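PDB 5J72: putative N-acetylmuramoyl-L-alanine amidase,autolysin cwp6 from Peptoclostridium difficile, which probably hydrolyses the amide bond between N-acetylmuramic acid and L-alanine in peptidoglycan through a zinc-dependent amidase domain and is anchored to the cell wall by CWB2 modules. Local coordinates for residues G343-E348 against S400-T405; V368-I373 against D420-S425; K396-A401 against T488-R493; L482-A487 against E620-M625. All blocks are in the same frame, centred on the assembly; numbering follows the deposited sequence. Where two conformers were deposited one is given.

Contact 1 of 4, residues G343-E348 against S400-T405; sequences GADRHE and SAYHST
Ala344 opens the contact modestly, its methyl standing loosely at the hydroxyl end of the ring, with CB 4.2 Å from Tyr402 OH. Asp345 is the N-cap of helix 346-357. Its OD1 takes an almost straight bond from Glu348 N (2.9 Å, 168°) and a weak one from His347 N, made possible by a CG that stands between the backbone N and the carbonyl carbon (chi1 60°). The other oxygen, OD2, comes within 3.6 Å of Tyr402 CE2, with the carboxylate nearly perpendicular to the ring, and forms a salt bridge with Lys623, which also bonds to the Tyr402 hydroxyl. His347 follows; its CB rests 3.3 Å from Ser400 OG, while its NE2 turns elsewhere, to Ser371 OG. Ser400 OG itself accepts from Tyr402 N in an ST turn, which fixes the bend that presents the tyrosine, and the same hydroxyl donates to Glu490 of helix 477-494. Glu348 completes the segment. With CG anti to the backbone N, the extended chain crosses the phenol obliquely, CB over one face 3.7 Å from the ring centroid in a CH-pi contact. Its OE1 then reaches back to Ala344 N at 2.9 Å through the anti lone pair, so an acidic residue serves both as apolar cover and as a tie to the residue before the cap. The turn 400-403 is thus wedged between the start of helix 346-357 and helix 477-494, whose Leu486 touches Tyr402, while His403 bonds to Ile393 O on strand 391-394.

Contact 2 of 4, residues V368-I373 against D420-S425; sequences VAKSDI and DGMKDS
Strand 362-370 runs out at Lys370, and the loop 420-423 passes it at a CA-to-CA separation of 6.6 Å between Lys370 and Met422, too far for the two backbones to pair, so side chains must fill the interval. Met422 and Lys370 share this task. The CG of Met422 is anti to the backbone N (chi1 -176°) and the chain bends only at its last torsion, which lays the thioether across Val368 at about a right angle: SD is 3.6 Å from Val368 CG1, and CE 3.8 Å from the same methyl. CE also sits 3.9 Å from Ala369 O and 4.0 Å from Lys370 CG. An unbranched, pliable methionine suits a place where a beta-branched valine and the stem of a lysine must be met together. Lys370 slides past Met422 in the opposite direction, bending at chi3 (-68°) so that NZ reaches Asp420 O at 2.9 Å, in the plane of that carbonyl. Gly421 has a positive phi, 129°, and a CB there would crowd NZ as well as the preceding carbonyl. The Asp420 side chain starts away from the strand, and its OD2 forms a salt bridge with Lys134. The chemistry is therefore two-layered: a greasy patch inside, backed by Ile427 and Ile430 of helix 424-433, and outside it an ammonium bonded to the main chain rather than to the carboxylate, which helps to hold the loop here.

Contact 3 of 4, residues K396-A401 against T488-R493; sequences KTYVSA and TTEYLR
The carboxylate of Glu490 is the centre of this contact, held by two donors from the loop 396-401. Ser400 OG gives its proton to OE2 at 2.7 Å, and Ala401 N donates to OE1 at 2.8 Å, each carboxylate oxygen accepting through its syn lone pair, so the serine hydroxyl and the next amide grip the group from the side most basic in a carboxylate. The helix side chain gets there by bending at chi2 (80°). Tyr398 stands next to it with its CE2 edge 3.6 Å from Glu490 CD, the ring at right angles to the carboxylate, which probably brings weakly positive ring hydrogens toward the acid. One face of the same ring lies against Arg493, CD2 being 3.5 Å from Arg493 CB. Beyond that, the extended arginine sends NH1 to Val399 O (3.2 Å, 141°), and its NH2 bonds to Val499 O. Thr489 CG2 packs over the guanidinium face and touches the Ala401 methyl at 3.6 Å, a spot that suits a small residue. Two waters finish the seam: one joins Thr397 OG1 to Arg493 O, the other donates to Ser400 O and accepts from Arg493 NH1. Thr394 OG1, bonded to Tyr398 O and Ser400 N, shapes the loop behind. Buried, yet met by two donors, Glu490 is probably ionised, and the contact pins the CWB2 loop to a helix of the amidase domain through polar bonds as much as through packing.

Contact 4 of 4, residues L482-A487 against E620-M625; sequences LNTALA and EKVKTM
Helices 482-487 and 620-625 cross at -58°, their axes approaching to 7.7 Å, a spacing that only modest side chains at the crossing permit. The tight part is built from Thr484, Ala487 and Val622. Val622 CG1, anti to the backbone N, pushes into the other helix and lies 3.5 Å from Thr484 OG1; the two beta-branched side chains cross at about a right angle. Thr484 CG2 runs beside Met625, 3.8 Å from its CG, before the methionine bends off toward Phe570 and Tyr531. Ala487 fits where the backbones are nearest, its methyl 3.6 Å from Lys623 O. The margins are looser and more polar. At one, Asn483 offers only CB, 3.8 Å from Val622 CG1. At the other, the Lys623 chain starts away from the partner helix, yet its CG touches the Ala487 methyl, and a bend at chi4 (65°) brings NZ back over that methyl before it goes on to the CWB2 groups of contact 1. The threonine hydroxyl is buried but satisfied, bonding to Tyr480 O within its own helix and to Tyr531 OH. Both helices lean on the same mixed beta sheet: Thr484 and Ala485 meet Ile529, and Met625 meets Tyr531. This is the helix layer of the alpha/beta fold of Amidase_3 enzymes, in which helix 477-494 begins with the zinc ligand Glu477 and strand 525-532 carries His530; the side chains of Glu477 and His530 each lie about 9 Å from that of Thr484.

Contacts 1 and 2 lie within the third CWB2 module (340-427), with interleaved segments, helix 346-357 leading into strand 362-370; their centres are about 15 Å apart. Contact 3 starts on the loop where contact 1 ends, sharing Ser400 and Ala401, but crosses to helix 477-494 of the amidase domain; its centre is about 9 Å from that of contact 1. Contact 4, lying wholly in the amidase domain, reuses that helix with helix 619-637; its centre lies about 24 Å from that of contact 2, and the two do not touch. Lys623 and Leu486 link it to contact 1. Together they form a continuous path from CWB2 module to catalytic domain, consistent with a defined orientation between anchor and enzyme.

Contact 1 of 4, residues G343-E348 against S400-T405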
loop_
_atom_site.group_PDB
_atom_site.type_symbol
_atom_site.label_atom_id
_atom_site.label_comp_id
_atom_site.label_asym_id
_atom_site.label_seq_id
_atom_site.Cartn_x
_atom_site.Cartn_y
_atom_site.Cartn_z
ATOM N N GLY A 343 4.506 -11.891 -2.015
ATOM C CA GLY A 343 4.209 -11.829 -0.590
ATOM C C GLY A 343 3.310 -12.995 -0.240
ATOM O O GLY A 343 2.652 -13.539 -1.086
ATOM N N ALA A 344 3.284 -13.372 1.054
ATOM C CA ALA A 344 2.454 -14.480 1.542
ATOM C C ALA A 344 0.981 -14.170 1.347
ATOM O O ALA A 344 0.168 -15.067 1.192
ATOM C CB ALA A 344 2.737 -14.683 3.034
ATOM N N ASP A 345 0.618 -12.867 1.380
ATOM C CA ASP A 345 -0.746 -12.499 1.172
ATOM C C ASP A 345 -0.856 -11.018 0.640
ATOM O O ASP A 345 0.186 -10.428 0.364
ATOM C CB ASP A 345 -1.559 -12.610 2.459
ATOM C CG ASP A 345 -1.092 -11.749 3.643
ATOM O OD1 ASP A 345 -0.523 -10.667 3.417
ATOM O OD2 ASP A 345 -1.300 -12.166 4.797
ATOM N N ARG A 346 -2.075 -10.482 0.504
ATOM C CA ARG A 346 -2.260 -9.131 -0.092
ATOM C C ARG A 346 -1.526 -8.051 0.732
ATOM O O ARG A 346 -1.068 -7.067 0.140
ATOM C CB ARG A 346 -3.786 -8.814 -0.229
ATOM C CG ARG A 346 -4.450 -8.611 1.133
ATOM C CD ARG A 346 -5.962 -8.444 0.992
ATOM N NE ARG A 346 -6.560 -9.681 0.540
ATOM C CZ ARG A 346 -7.866 -9.900 0.473
ATOM N NH1 ARG A 346 -8.723 -8.957 0.842
ATOM N NH2 ARG A 346 -8.326 -11.058 0.027
ATOM N N HIS A 347 -1.371 -8.238 2.088
ATOM C CA HIS A 347 -0.731 -7.213 2.898
ATOM C C HIS A 347 0.730 -7.283 2.787
ATOM O O HIS A 347 1.370 -6.242 2.660
ATOM C CB HIS A 347 -1.182 -7.314 4.358
ATOM C CG HIS A 347 -2.667 -7.277 4.486
ATOM N ND1 HIS A 347 -3.384 -8.349 4.972
ATOM C CD2 HIS A 347 -3.568 -6.301 4.208
ATOM C CE1 HIS A 347 -4.670 -8.025 4.973
ATOM N NE2 HIS A 347 -4.812 -6.794 4.514
ATOM N N GLU A 348 1.321 -8.527 2.822
ATOM C CA GLU A 348 2.770 -8.607 2.612
ATOM C C GLU A 348 3.102 -8.169 1.229
ATOM O O GLU A 348 4.138 -7.515 1.034
ATOM C CB GLU A 348 3.363 -10.058 2.848
ATOM C CG GLU A 348 4.901 -9.908 2.961
ATOM C CD GLU A 348 5.575 -11.231 3.336
ATOM O OE1 GLU A 348 4.972 -12.264 3.090
ATOM O OE2 GLU A 348 6.696 -11.189 3.858
ATOM N N SER A 400 -1.860 -4.172 9.551
ATOM C CA SER A 400 -1.154 -5.405 9.294
ATOM C C SER A 400 0.310 -5.385 9.766
ATOM O O SER A 400 1.073 -4.423 9.620
ATOM C CB SER A 400 -1.196 -5.725 7.790
ATOM O OG SER A 400 -0.300 -6.785 7.496
ATOM N N ALA A 401 0.755 -6.526 10.364
ATOM C CA ALA A 401 2.141 -6.628 10.839
ATOM C C ALA A 401 3.158 -6.501 9.741
ATOM O O ALA A 401 4.290 -6.082 9.959
ATOM C CB ALA A 401 2.331 -8.017 11.541
ATOM N N TYR A 402 2.768 -6.833 8.505
ATOM C CA TYR A 402 3.755 -6.747 7.400
ATOM C C TYR A 402 4.130 -5.267 7.093
ATOM O O TYR A 402 5.165 -5.033 6.468
ATOM C CB TYR A 402 3.145 -7.382 6.141
ATOM C CG TYR A 402 2.960 -8.877 6.309
ATOM C CD1 TYR A 402 4.055 -9.732 6.378
ATOM C CD2 TYR A 402 1.702 -9.427 6.414
ATOM C CE1 TYR A 402 3.893 -11.112 6.548
ATOM C CE2 TYR A 402 1.520 -10.799 6.604
ATOM C CZ TYR A 402 2.619 -11.631 6.673
ATOM O OH TYR A 402 2.408 -12.990 6.891
ATOM N N HIS A 403 3.304 -4.316 7.540
ATOM C CA HIS A 403 3.602 -2.873 7.328
ATOM C C HIS A 403 4.524 -2.308 8.383
ATOM O O HIS A 403 5.011 -1.195 8.230
ATOM C CB HIS A 403 2.287 -2.033 7.372
ATOM C CG HIS A 403 1.368 -2.359 6.244
ATOM N ND1 HIS A 403 1.841 -2.545 4.947
ATOM C CD2 HIS A 403 0.040 -2.598 6.212
ATOM C CE1 HIS A 403 0.806 -2.886 4.181
ATOM N NE2 HIS A 403 -0.293 -2.917 4.916
ATOM N N SER A 404 4.840 -3.094 9.449
ATOM C CA SER A 404 5.598 -2.491 10.548
ATOM C C SER A 404 6.857 -1.839 10.182
ATOM O O SER A 404 7.116 -0.723 10.633
ATOM C CB SER A 404 5.928 -3.546 11.617
ATOM O OG SER A 404 4.720 -4.089 12.083
ATOM N N THR A 405 7.689 -2.496 9.418
ATOM C CA THR A 405 8.978 -1.903 9.064
ATOM C C THR A 405 8.890 -0.628 8.200
ATOM O O THR A 405 9.566 0.367 8.465
ATOM C CB THR A 405 9.816 -2.942 8.317
ATOM O OG1 THR A 405 9.746 -4.176 9.051
ATOM C CG2 THR A 405 11.246 -2.542 8.176
#

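Contact 2 of 4, residues V368-I373 against D420-S425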
loop_
_atom_site.group_PDB
_atom_site.type_symbol
_atom_site.label_atom_id
_atom_site.label_comp_id
_atom_site.label_asym_id
_atom_site.label_seq_id
_atom_site.Cartn_x
_atom_site.Cartn_y
_atom_site.Cartn_z
ATOM N N VAL A 368 -4.428 5.529 2.307
ATOM C CA VAL A 368 -4.728 4.282 3.030
ATOM C C VAL A 368 -6.120 3.800 2.757
ATOM O O VAL A 368 -7.072 4.503 3.055
ATOM C CB VAL A 368 -4.578 4.542 4.567
ATOM C CG1 VAL A 368 -4.944 3.241 5.347
ATOM C CG2 VAL A 368 -3.149 4.970 4.870
ATOM N N ALA A 369 -6.249 2.588 2.164
ATOM C CA ALA A 369 -7.526 2.019 1.829
ATOM C C ALA A 369 -7.722 0.669 2.574
ATOM O O ALA A 369 -6.757 0.008 2.969
ATOM C CB ALA A 369 -7.577 1.720 0.316
ATOM N N LYS A 370 -8.980 0.299 2.761
ATOM C CA LYS A 370 -9.337 -0.957 3.387
ATOM C C LYS A 370 -8.931 -2.070 2.475
ATOM O O LYS A 370 -9.184 -1.965 1.279
ATOM C CB LYS A 370 -10.855 -0.979 3.580
ATOM C CG LYS A 370 -11.312 0.019 4.656
ATOM C CD LYS A 370 -12.877 0.056 4.810
ATOM C CE LYS A 370 -13.558 0.639 3.594
ATOM N NZ LYS A 370 -15.029 0.392 3.591
ATOM N N SER A 371 -8.385 -3.189 2.974
ATOM C CA SER A 371 -7.955 -4.250 2.052
ATOM C C SER A 371 -9.043 -5.252 1.767
ATOM O O SER A 371 -8.788 -6.193 1.015
ATOM C CB SER A 371 -6.778 -5.008 2.648
ATOM O OG SER A 371 -7.146 -5.459 3.943
ATOM N N ASP A 372 -10.235 -5.101 2.352
ATOM C CA ASP A 372 -11.296 -6.085 2.072
ATOM C C ASP A 372 -12.065 -5.812 0.806
ATOM O O ASP A 372 -12.836 -6.663 0.391
ATOM C CB ASP A 372 -12.320 -6.195 3.228
ATOM C CG ASP A 372 -12.926 -4.882 3.675
ATOM O OD1 ASP A 372 -14.149 -4.841 3.913
ATOM O OD2 ASP A 372 -12.191 -3.910 3.817
ATOM N N ILE A 373 -11.883 -4.684 0.183
ATOM C CA ILE A 373 -12.615 -4.439 -1.052
ATOM C C ILE A 373 -11.604 -4.056 -2.107
ATOM O O ILE A 373 -10.455 -3.741 -1.758
ATOM C CB ILE A 373 -13.640 -3.334 -0.823
ATOM C CG1 ILE A 373 -12.962 -2.130 -0.159
ATOM C CG2 ILE A 373 -14.787 -3.868 0.077
ATOM C CD1 ILE A 373 -13.964 -1.041 0.093
ATOM N N ASP A 420 -14.826 5.086 4.125
ATOM C CA ASP A 420 -15.307 5.074 5.490
ATOM C C ASP A 420 -15.306 3.616 6.044
ATOM O O ASP A 420 -15.584 2.675 5.298
ATOM C CB ASP A 420 -16.750 5.582 5.492
ATOM C CG ASP A 420 -17.225 5.767 6.908
ATOM O OD1 ASP A 420 -18.197 5.102 7.290
ATOM O OD2 ASP A 420 -16.599 6.576 7.643
ATOM N N GLY A 421 -14.998 3.435 7.320
ATOM C CA GLY A 421 -15.047 2.092 7.894
ATOM C C GLY A 421 -13.787 1.695 8.622
ATOM O O GLY A 421 -13.853 0.835 9.493
ATOM N N MET A 422 -12.637 2.279 8.259
ATOM C CA MET A 422 -11.416 1.956 8.944
ATOM C C MET A 422 -11.476 2.579 10.350
ATOM O O MET A 422 -11.896 3.730 10.480
ATOM C CB MET A 422 -10.192 2.493 8.176
ATOM C CG MET A 422 -8.869 2.072 8.838
ATOM S SD MET A 422 -7.470 2.245 7.707
ATOM C CE MET A 422 -7.911 1.091 6.495
ATOM N N LYS A 423 -11.067 1.845 11.398
ATOM C CA LYS A 423 -11.144 2.397 12.760
ATOM C C LYS A 423 -10.221 3.559 12.963
ATOM O O LYS A 423 -9.137 3.589 12.397
ATOM C CB LYS A 423 -10.760 1.327 13.811
ATOM C CG LYS A 423 -11.587 0.064 13.710
ATOM C CD LYS A 423 -13.052 0.360 13.612
ATOM C CE LYS A 423 -13.760 -0.057 14.868
ATOM N NZ LYS A 423 -14.783 -1.089 14.564
ATOM N N ASP A 424 -10.627 4.523 13.815
ATOM C CA ASP A 424 -9.801 5.696 14.092
ATOM C C ASP A 424 -8.498 5.283 14.577
ATOM O O ASP A 424 -7.456 5.865 14.311
ATOM C CB ASP A 424 -10.464 6.573 15.203
ATOM C CG ASP A 424 -11.712 7.324 14.759
ATOM O OD1 ASP A 424 -11.972 7.378 13.542
ATOM O OD2 ASP A 424 -12.429 7.850 15.631
ATOM N N SER A 425 -8.559 4.235 15.378
ATOM C CA SER A 425 -7.422 3.606 16.011
ATOM C C SER A 425 -6.320 3.217 14.962
ATOM O O SER A 425 -5.130 3.470 15.134
ATOM C CB SER A 425 -7.955 2.345 16.705
ATOM O OG SER A 425 -6.905 1.563 17.208
#

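Contact 3 of 4, residues K396-A401 against T488-R493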
loop_
_atom_site.group_PDB
_atom_site.type_symbol
_atom_site.label_atom_id
_atom_site.label_comp_id
_atom_site.label_asym_id
_atom_site.label_seq_id
_atom_site.Cartn_x
_atom_site.Cartn_y
_atom_site.Cartn_z
ATOM N N LYS A 396 -9.841 -3.083 8.202
ATOM C CA LYS A 396 -10.489 -1.975 8.929
ATOM C C LYS A 396 -10.118 -1.922 10.403
ATOM O O LYS A 396 -10.056 -0.844 10.966
ATOM C CB LYS A 396 -12.018 -2.141 8.870
ATOM C CG LYS A 396 -12.607 -2.144 7.498
ATOM C CD LYS A 396 -14.121 -2.198 7.657
ATOM C CE LYS A 396 -14.639 -3.563 7.344
ATOM N NZ LYS A 396 -15.624 -3.503 6.239
ATOM N N THR A 397 -9.848 -3.095 11.035
ATOM C CA THR A 397 -9.620 -3.087 12.484
ATOM C C THR A 397 -8.194 -3.235 12.945
ATOM O O THR A 397 -7.985 -3.179 14.147
ATOM C CB THR A 397 -10.508 -4.189 13.138
ATOM O OG1 THR A 397 -9.991 -5.451 12.696
ATOM C CG2 THR A 397 -12.001 -4.096 12.723
ATOM N N TYR A 398 -7.184 -3.416 12.075
ATOM C CA TYR A 398 -5.822 -3.438 12.584
ATOM C C TYR A 398 -4.796 -3.083 11.536
ATOM O O TYR A 398 -5.082 -3.199 10.340
ATOM C CB TYR A 398 -5.445 -4.857 13.169
ATOM C CG TYR A 398 -5.469 -5.987 12.152
ATOM C CD1 TYR A 398 -6.662 -6.606 11.800
ATOM C CD2 TYR A 398 -4.291 -6.460 11.576
ATOM C CE1 TYR A 398 -6.692 -7.670 10.902
ATOM C CE2 TYR A 398 -4.310 -7.532 10.678
ATOM C CZ TYR A 398 -5.516 -8.126 10.348
ATOM O OH TYR A 398 -5.569 -9.158 9.453
ATOM N N VAL A 399 -3.644 -2.638 11.948
ATOM C CA VAL A 399 -2.576 -2.369 11.019
ATOM C C VAL A 399 -1.900 -3.714 10.776
ATOM O O VAL A 399 -1.426 -4.354 11.731
ATOM C CB VAL A 399 -1.564 -1.370 11.574
ATOM C CG1 VAL A 399 -0.378 -1.191 10.585
ATOM C CG2 VAL A 399 -2.251 -0.029 11.851
ATOM N N SER A 400 -1.860 -4.172 9.551
ATOM C CA SER A 400 -1.154 -5.405 9.294
ATOM C C SER A 400 0.310 -5.385 9.766
ATOM O O SER A 400 1.073 -4.423 9.620
ATOM C CB SER A 400 -1.196 -5.725 7.790
ATOM O OG SER A 400 -0.300 -6.785 7.496
ATOM N N ALA A 401 0.755 -6.526 10.364
ATOM C CA ALA A 401 2.141 -6.628 10.839
ATOM C C ALA A 401 3.158 -6.501 9.741
ATOM O O ALA A 401 4.290 -6.082 9.959
ATOM C CB ALA A 401 2.331 -8.017 11.541
ATOM N N THR A 488 1.803 -15.152 12.795
ATOM C CA THR A 488 1.146 -15.290 14.087
ATOM C C THR A 488 0.584 -13.959 14.546
ATOM O O THR A 488 -0.531 -13.860 15.086
ATOM C CB THR A 488 2.201 -15.749 15.157
ATOM O OG1 THR A 488 2.739 -16.985 14.719
ATOM C CG2 THR A 488 1.559 -15.867 16.597
ATOM N N THR A 489 1.399 -12.885 14.388
ATOM C CA THR A 489 0.934 -11.571 14.813
ATOM C C THR A 489 -0.325 -11.170 14.019
ATOM O O THR A 489 -1.299 -10.643 14.582
ATOM C CB THR A 489 2.101 -10.519 14.568
ATOM O OG1 THR A 489 3.170 -10.906 15.436
ATOM C CG2 THR A 489 1.702 -9.107 14.953
ATOM N N GLU A 490 -0.273 -11.412 12.737
ATOM C CA GLU A 490 -1.381 -11.024 11.849
ATOM C C GLU A 490 -2.699 -11.766 12.320
ATOM O O GLU A 490 -3.750 -11.159 12.404
ATOM C CB GLU A 490 -1.063 -11.491 10.434
ATOM C CG GLU A 490 -2.026 -10.827 9.475
ATOM C CD GLU A 490 -1.558 -9.371 9.169
ATOM O OE1 GLU A 490 -0.854 -8.754 9.994
ATOM O OE2 GLU A 490 -1.892 -8.876 8.099
ATOM N N TYR A 491 -2.579 -13.068 12.642
ATOM C CA TYR A 491 -3.781 -13.800 13.100
ATOM C C TYR A 491 -4.268 -13.227 14.385
ATOM O O TYR A 491 -5.468 -12.932 14.521
ATOM C CB TYR A 491 -3.474 -15.281 13.265
ATOM C CG TYR A 491 -4.706 -15.988 13.815
ATOM C CD1 TYR A 491 -5.738 -16.377 12.972
ATOM C CD2 TYR A 491 -4.871 -16.170 15.185
ATOM C CE1 TYR A 491 -6.917 -16.916 13.480
ATOM C CE2 TYR A 491 -6.042 -16.728 15.710
ATOM C CZ TYR A 491 -7.061 -17.093 14.851
ATOM O OH TYR A 491 -8.220 -17.629 15.374
ATOM N N LEU A 492 -3.376 -13.008 15.363
ATOM C CA LEU A 492 -3.845 -12.474 16.647
ATOM C C LEU A 492 -4.512 -11.112 16.510
ATOM O O LEU A 492 -5.538 -10.835 17.160
ATOM C CB LEU A 492 -2.649 -12.363 17.626
ATOM C CG LEU A 492 -2.133 -13.769 18.047
ATOM C CD1 LEU A 492 -0.811 -13.663 18.829
ATOM C CD2 LEU A 492 -3.215 -14.418 18.987
ATOM N N ARG A 493 -3.920 -10.232 15.685
ATOM C CA ARG A 493 -4.516 -8.906 15.543
ATOM C C ARG A 493 -5.877 -8.989 14.881
ATOM O O ARG A 493 -6.742 -8.183 15.225
ATOM C CB ARG A 493 -3.618 -7.985 14.686
ATOM C CG ARG A 493 -2.341 -7.680 15.402
ATOM C CD ARG A 493 -1.573 -6.537 14.712
ATOM N NE ARG A 493 -0.452 -6.168 15.581
ATOM C CZ ARG A 493 0.632 -5.530 15.155
ATOM N NH1 ARG A 493 0.747 -5.175 13.873
ATOM N NH2 ARG A 493 1.604 -5.234 16.002
HETATM O O HOH W 1 -9.275 -6.879 14.892
HETATM O O HOH W 2 2.222 -3.092 11.835
#

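Contact 4 of 4, residues L482-A487 against E620-M625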
loop_
_atom_site.group_PDB
_atom_site.type_symbol
_atom_site.label_atom_id
_atom_site.label_comp_id
_atom_site.label_asym_id
_atom_site.label_seq_id
_atom_site.Cartn_x
_atom_site.Cartn_y
_atom_site.Cartn_z
ATOM N N LEU A 482 11.203 -15.051 11.665
ATOM C CA LEU A 482 10.518 -13.771 11.401
ATOM C C LEU A 482 9.229 -13.950 10.516
ATOM O O LEU A 482 8.186 -13.377 10.822
ATOM C CB LEU A 482 11.468 -12.741 10.709
ATOM C CG LEU A 482 10.750 -11.420 10.387
ATOM C CD1 LEU A 482 10.268 -10.751 11.657
ATOM C CD2 LEU A 482 11.737 -10.536 9.622
ATOM N N ASN A 483 9.321 -14.721 9.423
ATOM C CA ASN A 483 8.134 -14.925 8.553
ATOM C C ASN A 483 7.008 -15.671 9.344
ATOM O O ASN A 483 5.854 -15.339 9.183
ATOM C CB ASN A 483 8.520 -15.722 7.348
ATOM C CG ASN A 483 9.447 -14.904 6.469
ATOM O OD1 ASN A 483 9.293 -13.664 6.431
ATOM N ND2 ASN A 483 10.489 -15.507 5.855
ATOM N N THR A 484 7.386 -16.642 10.198
ATOM C CA THR A 484 6.372 -17.353 10.982
ATOM C C THR A 484 5.711 -16.365 11.962
ATOM O O THR A 484 4.481 -16.291 12.060
ATOM C CB THR A 484 7.056 -18.482 11.796
ATOM O OG1 THR A 484 7.656 -19.373 10.890
ATOM C CG2 THR A 484 5.999 -19.259 12.684
ATOM N N ALA A 485 6.547 -15.559 12.665
ATOM C CA ALA A 485 6.065 -14.643 13.673
ATOM C C ALA A 485 5.191 -13.559 13.097
ATOM O O ALA A 485 4.224 -13.128 13.776
ATOM C CB ALA A 485 7.246 -14.002 14.479
ATOM N N LEU A 486 5.469 -13.097 11.916
ATOM C CA LEU A 486 4.618 -12.032 11.318
ATOM C C LEU A 486 3.205 -12.645 11.108
ATOM O O LEU A 486 2.206 -11.962 11.333
ATOM C CB LEU A 486 5.216 -11.584 9.923
ATOM C CG LEU A 486 6.485 -10.654 10.193
ATOM C CD1 LEU A 486 7.368 -10.571 8.881
ATOM C CD2 LEU A 486 6.047 -9.218 10.650
ATOM N N ALA A 487 3.170 -13.887 10.659
ATOM C CA ALA A 487 1.852 -14.530 10.394
ATOM C C ALA A 487 1.093 -14.762 11.711
ATOM O O ALA A 487 -0.128 -14.614 11.755
ATOM C CB ALA A 487 2.082 -15.826 9.649
ATOM N N GLU A 620 3.332 -19.455 1.852
ATOM C CA GLU A 620 1.984 -19.719 2.332
ATOM C C GLU A 620 1.980 -20.814 3.428
ATOM O O GLU A 620 1.205 -20.710 4.396
ATOM C CB GLU A 620 1.102 -20.072 1.123
ATOM C CG GLU A 620 0.838 -18.814 0.297
ATOM C CD GLU A 620 1.958 -18.475 -0.720
ATOM O OE1 GLU A 620 1.885 -17.376 -1.298
ATOM O OE2 GLU A 620 2.884 -19.293 -0.943
ATOM N N LYS A 621 2.801 -21.902 3.309
ATOM C CA LYS A 621 2.939 -22.914 4.341
ATOM C C LYS A 621 3.551 -22.329 5.619
ATOM O O LYS A 621 3.126 -22.677 6.725
ATOM C CB LYS A 621 3.814 -24.041 3.808
ATOM C CG LYS A 621 3.056 -24.867 2.760
ATOM C CD LYS A 621 3.999 -25.863 2.139
ATOM C CE LYS A 621 3.483 -26.404 0.816
ATOM N NZ LYS A 621 4.224 -27.656 0.487
ATOM N N VAL A 622 4.552 -21.426 5.472
ATOM C CA VAL A 622 5.124 -20.796 6.663
ATOM C C VAL A 622 4.060 -19.933 7.301
ATOM O O VAL A 622 3.952 -19.858 8.521
ATOM C CB VAL A 622 6.385 -19.969 6.284
ATOM C CG1 VAL A 622 6.837 -19.111 7.495
ATOM C CG2 VAL A 622 7.487 -20.909 5.855
ATOM N N LYS A 623 3.242 -19.264 6.456
ATOM C CA LYS A 623 2.178 -18.444 7.012
ATOM C C LYS A 623 1.175 -19.383 7.804
ATOM O O LYS A 623 0.701 -19.011 8.861
ATOM C CB LYS A 623 1.459 -17.705 5.891
ATOM C CG LYS A 623 0.330 -16.865 6.466
ATOM C CD LYS A 623 -0.390 -16.044 5.393
ATOM C CE LYS A 623 -1.092 -14.874 6.073
ATOM N NZ LYS A 623 -0.123 -13.911 6.708
ATOM N N THR A 624 0.913 -20.591 7.309
ATOM C CA THR A 624 -0.008 -21.505 8.021
ATOM C C THR A 624 0.590 -21.883 9.389
ATOM O O THR A 624 -0.113 -21.932 10.392
ATOM C CB THR A 624 -0.241 -22.752 7.177
ATOM O OG1 THR A 624 -0.915 -22.297 6.003
ATOM C CG2 THR A 624 -1.114 -23.806 7.904
ATOM N N MET A 625 1.894 -22.119 9.423
ATOM C CA MET A 625 2.558 -22.422 10.695
ATOM C C MET A 625 2.342 -21.285 11.654
ATOM O O MET A 625 1.972 -21.523 12.812
ATOM C CB MET A 625 4.047 -22.633 10.455
ATOM C CG MET A 625 4.827 -22.793 11.784
ATOM S SD MET A 625 4.378 -24.315 12.718
ATOM C CE MET A 625 5.133 -25.646 11.642
#